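Local structure of copper-containing nitrite reductase (Thermus scotoductus, 6HBE) at residues Met112-Cys115 against Gly121-Ala124; Leu26-Ser31 against Val73-Ser78. The protein probably catalyses the one-electron reduction of nitrite to nitric oxide, as a homotrimeric three-domain copper enzyme that carries type 1 and type 2 copper centres. All blocks are in the same frame, centred on the assembly; numbering follows the deposited sequence.

Interaction 1 of 2, residues Met112-Cys115 against Gly121-Ala124; sequences MYHC and GIMA. With CU (copper (II) ion), chain M; CU (copper (II) ion), chain N.
CG2 of Ile122, on helix 120-126, meets the imidazole of His114 obliquely, 3.8 Å from CE1 of that ring. Beside it the two carbonyl oxygens, O of Ile122 and O of Cys115 just after the strand, come to 3.9 Å, a contact without a bond. The methyl CG2 of Ile122 stands anti to its backbone N, which brings it near both CE1 of His114 and O of Cys115, the latter 4.2 Å away. The ring itself is held at both nitrogens. NE2 of His114 binds one copper at 2.0 Å, and a water is a further ligand, at 1.9 Å from the metal. ND1 of His114 donates to O of Cys115 at 3.0 Å, an N-H...O angle of 155°; the acceptor lies close to the ring plane, but the donor stands well above the carbonyl plane. With both nitrogens engaged, rotation of the ring is fixed. Cys115 turns the other way: SG binds the second copper at 2.1 Å. Farther out, His80 of the same chain and His267 of the second subunit complete the protein ligands of the His114 copper, and His75, His125 and Gln130 those of the Cys115 copper. Phe269 of the second subunit packs on Ile122. Two adjacent residues thus bind two different metals, the Cys-His bridge that joins the type 1 and type 2 coppers of nitrite reductases of this family within a cupredoxin fold.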
loop_
_atom_site.group_PDB
_atom_site.type_symbol
_atom_site.label_atom_id
_atom_site.label_comp_id
_atom_site.label_asym_id
_atom_site.label_seq_id
_atom_site.Cartn_x
_atom_site.Cartn_y
_atom_site.Cartn_z
ATOM N N MET C 112 -21.661 -3.288 2.779
ATOM C CA MET C 112 -21.476 -2.156 1.852
ATOM C C MET C 112 -22.550 -2.158 0.751
ATOM O O MET C 112 -22.996 -3.229 0.301
ATOM C CB MET C 112 -20.091 -2.249 1.184
ATOM C CG MET C 112 -19.595 -1.011 0.403
ATOM S SD MET C 112 -17.870 -1.280 -0.106
ATOM C CE MET C 112 -17.539 0.102 -1.187
ATOM N N TYR C 113 -22.920 -0.962 0.280
ATOM C CA TYR C 113 -23.572 -0.804 -1.028
ATOM C C TYR C 113 -22.800 0.272 -1.779
ATOM O O TYR C 113 -22.124 1.090 -1.148
ATOM C CB TYR C 113 -25.107 -0.492 -0.912
ATOM C CG TYR C 113 -25.472 0.900 -0.421
ATOM C CD1 TYR C 113 -25.403 2.005 -1.291
ATOM C CD2 TYR C 113 -25.904 1.125 0.889
ATOM C CE1 TYR C 113 -25.744 3.271 -0.868
ATOM C CE2 TYR C 113 -26.239 2.414 1.318
ATOM C CZ TYR C 113 -26.148 3.477 0.433
ATOM O OH TYR C 113 -26.430 4.779 0.794
ATOM N N HIS C 114 -22.871 0.259 -3.110
ATOM C CA HIS C 114 -22.095 1.184 -3.937
ATOM C C HIS C 114 -22.619 1.196 -5.370
ATOM O O HIS C 114 -23.401 0.333 -5.760
ATOM C CB HIS C 114 -20.571 0.808 -3.925
ATOM C CG HIS C 114 -20.265 -0.584 -4.403
ATOM N ND1 HIS C 114 -20.080 -0.884 -5.738
ATOM C CD2 HIS C 114 -20.103 -1.749 -3.735
ATOM C CE1 HIS C 114 -19.853 -2.176 -5.880
ATOM N NE2 HIS C 114 -19.811 -2.723 -4.681
ATOM N N CYS C 115 -22.189 2.163 -6.157
ATOM C CA CYS C 115 -22.640 2.254 -7.533
ATOM C C CYS C 115 -22.066 1.081 -8.343
ATOM O O CYS C 115 -20.929 0.664 -8.104
ATOM C CB CYS C 115 -22.198 3.574 -8.196
ATOM S SG CYS C 115 -23.018 3.893 -9.814
ATOM N N GLY C 121 -16.796 0.797 -14.710
ATOM C CA GLY C 121 -17.425 1.842 -13.940
ATOM C C GLY C 121 -17.695 1.510 -12.510
ATOM O O GLY C 121 -17.866 2.427 -11.720
ATOM N N ILE C 122 -17.821 0.224 -12.183
ATOM C CA ILE C 122 -17.984 -0.208 -10.792
ATOM C C ILE C 122 -16.860 0.419 -9.954
ATOM O O ILE C 122 -17.144 1.154 -8.969
ATOM C CB ILE C 122 -17.978 -1.746 -10.637
ATOM C CG1 ILE C 122 -19.131 -2.395 -11.436
ATOM C CG2 ILE C 122 -18.008 -2.137 -9.152
ATOM C CD1 ILE C 122 -19.026 -3.905 -11.549
ATOM N N MET C 123 -15.615 0.196 -10.402
ATOM C CA MET C 123 -14.412 0.708 -9.715
ATOM C C MET C 123 -14.297 2.215 -9.856
ATOM O O MET C 123 -14.103 2.920 -8.836
ATOM C CB MET C 123 -13.132 0.014 -10.241
ATOM C CG MET C 123 -13.061 -1.484 -9.918
ATOM S SD MET C 123 -14.078 -2.583 -10.965
ATOM C CE MET C 123 -13.115 -2.603 -12.482
ATOM N N ALA C 124 -14.523 2.747 -11.071
ATOM C CA ALA C 124 -14.324 4.197 -11.281
ATOM C C ALA C 124 -15.339 5.069 -10.520
ATOM O O ALA C 124 -14.965 6.092 -9.920
ATOM C CB ALA C 124 -14.318 4.551 -12.767
HETATM CU CU CU M . -19.282 -4.567 -4.082
HETATM CU CU CU N . -22.305 5.760 -10.585
HETATM O O HOH W 1 -20.228 -5.614 -5.425
#

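Interaction 2 of 2, residues Leu26-Ser31 against Val73-Ser78; sequences LEARSS and VTHGLS. With CU (copper (II) ion), chain N.
The methyl group of Ala28 rests against the root of the His75 side chain, its CB 3.7 Å from CB of His75 and equally near CG and CD2. It meets the imidazole obliquely, on the carbon side of the ring, while the copper lies at ND1. Both residues direct their side chains toward the opposite segment, and their backbones approach here to 6.7 Å between the CA atoms. Farther along, where the backbones have spread to 9.2 Å between CA of Leu26 and CA of Leu77, the longer leucines span the gap. Their side chains run at about a right angle to each other: CD1 of Leu26 faces the forked end of Leu77, 3.9 Å from CD2 and 4.0 Å from CD1 of that residue. Leu77 reaches across because its CG is anti to the backbone N (chi1 179°), whereas CG of Leu26 is anti to the carbonyl carbon (chi1 -61°). Phe46 and Tyr113 each pack on both leucines, extending this apolar patch.

His75 is fixed from several directions. ND1 of His75 binds the copper at 2.0 Å, and NE2 is hydrogen-bonded to Asp71, which also bonds Ser30 OG of the strand. Phe44 adds an edge-to-face ring contact, and the ring of His125 meets that of His75 as well. The contact between the two segments is therefore wholly apolar at its touching points, joining strand 21-36 to the ligand-bearing loop. Ala28 covers part of the carbon side of the imidazole while metal and carboxylate occupy its nitrogens. Asp71 would be expected to polarise the ring and strengthen donation from ND1, in a buried setting consistent with a type 1 electron-transfer copper.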
loop_
_atom_site.group_PDB
_atom_site.type_symbol
_atom_site.label_atom_id
_atom_site.label_comp_id
_atom_site.label_asym_id
_atom_site.label_seq_id
_atom_site.Cartn_x
_atom_site.Cartn_y
_atom_site.Cartn_z
ATOM N N LEU C 26 -32.876 5.324 -3.220
ATOM C CA LEU C 26 -31.556 5.891 -3.519
ATOM C C LEU C 26 -31.562 6.662 -4.835
ATOM O O LEU C 26 -32.036 6.134 -5.860
ATOM C CB LEU C 26 -30.494 4.772 -3.563
ATOM C CG LEU C 26 -30.292 3.989 -2.264
ATOM C CD1 LEU C 26 -29.366 2.808 -2.465
ATOM C CD2 LEU C 26 -29.755 4.896 -1.151
ATOM N N GLU C 27 -30.988 7.865 -4.829
ATOM C CA GLU C 27 -30.956 8.744 -5.967
ATOM C C GLU C 27 -29.520 9.068 -6.412
ATOM O O GLU C 27 -28.809 9.841 -5.754
ATOM C CB GLU C 27 -31.725 10.041 -5.656
ATOM C CG GLU C 27 -33.187 9.788 -5.273
ATOM C CD GLU C 27 -34.029 11.060 -5.229
ATOM O OE1 GLU C 27 -33.477 12.135 -4.910
ATOM O OE2 GLU C 27 -35.246 10.978 -5.513
ATOM N N ALA C 28 -29.103 8.490 -7.541
ATOM C CA ALA C 28 -27.762 8.735 -8.077
ATOM C C ALA C 28 -27.634 10.134 -8.668
ATOM O O ALA C 28 -28.487 10.564 -9.478
ATOM C CB ALA C 28 -27.384 7.669 -9.119
ATOM N N ARG C 29 -26.570 10.841 -8.280
ATOM C CA ARG C 29 -26.297 12.215 -8.752
ATOM C C ARG C 29 -24.826 12.618 -8.747
ATOM O O ARG C 29 -23.989 11.908 -8.212
ATOM C CB ARG C 29 -27.095 13.219 -7.943
ATOM C CG ARG C 29 -27.109 12.960 -6.463
ATOM C CD ARG C 29 -28.350 13.573 -5.855
ATOM N NE ARG C 29 -28.367 14.999 -6.108
ATOM C CZ ARG C 29 -29.287 15.838 -5.647
ATOM N NH1 ARG C 29 -30.292 15.412 -4.872
ATOM N NH2 ARG C 29 -29.175 17.127 -5.959
ATOM N N SER C 30 -24.535 13.735 -9.416
ATOM C CA SER C 30 -23.267 14.437 -9.340
ATOM C C SER C 30 -23.328 15.393 -8.156
ATOM O O SER C 30 -24.344 16.083 -7.988
ATOM C CB SER C 30 -23.036 15.280 -10.598
ATOM O OG SER C 30 -22.556 14.459 -11.634
ATOM N N SER C 31 -22.265 15.463 -7.354
ATOM C CA SER C 31 -22.282 16.307 -6.132
ATOM C C SER C 31 -20.925 16.951 -5.802
ATOM O O SER C 31 -19.868 16.611 -6.392
ATOM C CB SER C 31 -22.738 15.478 -4.926
ATOM O OG SER C 31 -23.936 14.724 -5.168
ATOM N N VAL C 73 -25.145 10.882 -16.666
ATOM C CA VAL C 73 -24.470 9.634 -17.063
ATOM C C VAL C 73 -25.099 8.440 -16.356
ATOM O O VAL C 73 -25.810 8.596 -15.350
ATOM C CB VAL C 73 -22.933 9.644 -16.820
ATOM C CG1 VAL C 73 -22.290 10.849 -17.490
ATOM C CG2 VAL C 73 -22.575 9.599 -15.330
ATOM N N THR C 74 -24.815 7.265 -16.898
ATOM C CA THR C 74 -25.292 5.976 -16.381
ATOM C C THR C 74 -24.750 5.700 -14.980
ATOM O O THR C 74 -23.605 6.011 -14.727
ATOM C CB THR C 74 -24.859 4.868 -17.352
ATOM O OG1 THR C 74 -25.507 5.100 -18.612
ATOM C CG2 THR C 74 -25.218 3.468 -16.887
ATOM N N HIS C 75 -25.570 5.084 -14.118
ATOM C CA HIS C 75 -25.172 4.670 -12.756
ATOM C C HIS C 75 -25.779 3.287 -12.518
ATOM O O HIS C 75 -26.206 2.615 -13.475
ATOM C CB HIS C 75 -25.646 5.703 -11.700
ATOM C CG HIS C 75 -24.917 7.007 -11.774
ATOM N ND1 HIS C 75 -23.601 7.135 -11.393
ATOM C CD2 HIS C 75 -25.319 8.238 -12.175
ATOM C CE1 HIS C 75 -23.208 8.382 -11.598
ATOM N NE2 HIS C 75 -24.230 9.070 -12.067
ATOM N N GLY C 76 -25.796 2.840 -11.278
ATOM C CA GLY C 76 -26.346 1.540 -10.943
ATOM C C GLY C 76 -26.168 1.283 -9.475
ATOM O O GLY C 76 -25.876 2.212 -8.728
ATOM N N LEU C 77 -26.353 0.038 -9.044
ATOM C CA LEU C 77 -26.211 -0.309 -7.622
ATOM C C LEU C 77 -25.866 -1.787 -7.410
ATOM O O LEU C 77 -26.464 -2.692 -8.034
ATOM C CB LEU C 77 -27.517 0.009 -6.868
ATOM C CG LEU C 77 -27.622 -0.286 -5.362
ATOM C CD1 LEU C 77 -26.755 0.709 -4.594
ATOM C CD2 LEU C 77 -29.076 -0.198 -4.891
ATOM N N SER C 78 -24.903 -2.005 -6.515
ATOM C CA SER C 78 -24.670 -3.291 -5.875
ATOM C C SER C 78 -24.946 -3.166 -4.380
ATOM O O SER C 78 -24.605 -2.159 -3.774
ATOM C CB SER C 78 -23.206 -3.757 -6.089
ATOM O OG SER C 78 -22.990 -4.952 -5.346
HETATM CU CU CU N . -22.305 5.760 -10.585
#

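From the N terminus, strand 21-36 comes first, and interaction 2 sets it against the 73-78 loop, closing a long excursion of 41 residues that includes strands 39-46, 55-58 and 62-69. Only afterwards does the chain enter interaction 1, across a short connection of five residues between 112-115 and 121-124. The two closures are thus in series, neither nesting nor crossing. In space they meet: N of Ser78 lies 2.9 Å from O of His114, a probable hydrogen bond, and N of Gly76 packs 3.3 Å from SG of Cys115. The type 1 copper joins the 73-78 loop, which packs on strand 21-36, to the end of strand 109-114 and, through His125, to helix 120-126.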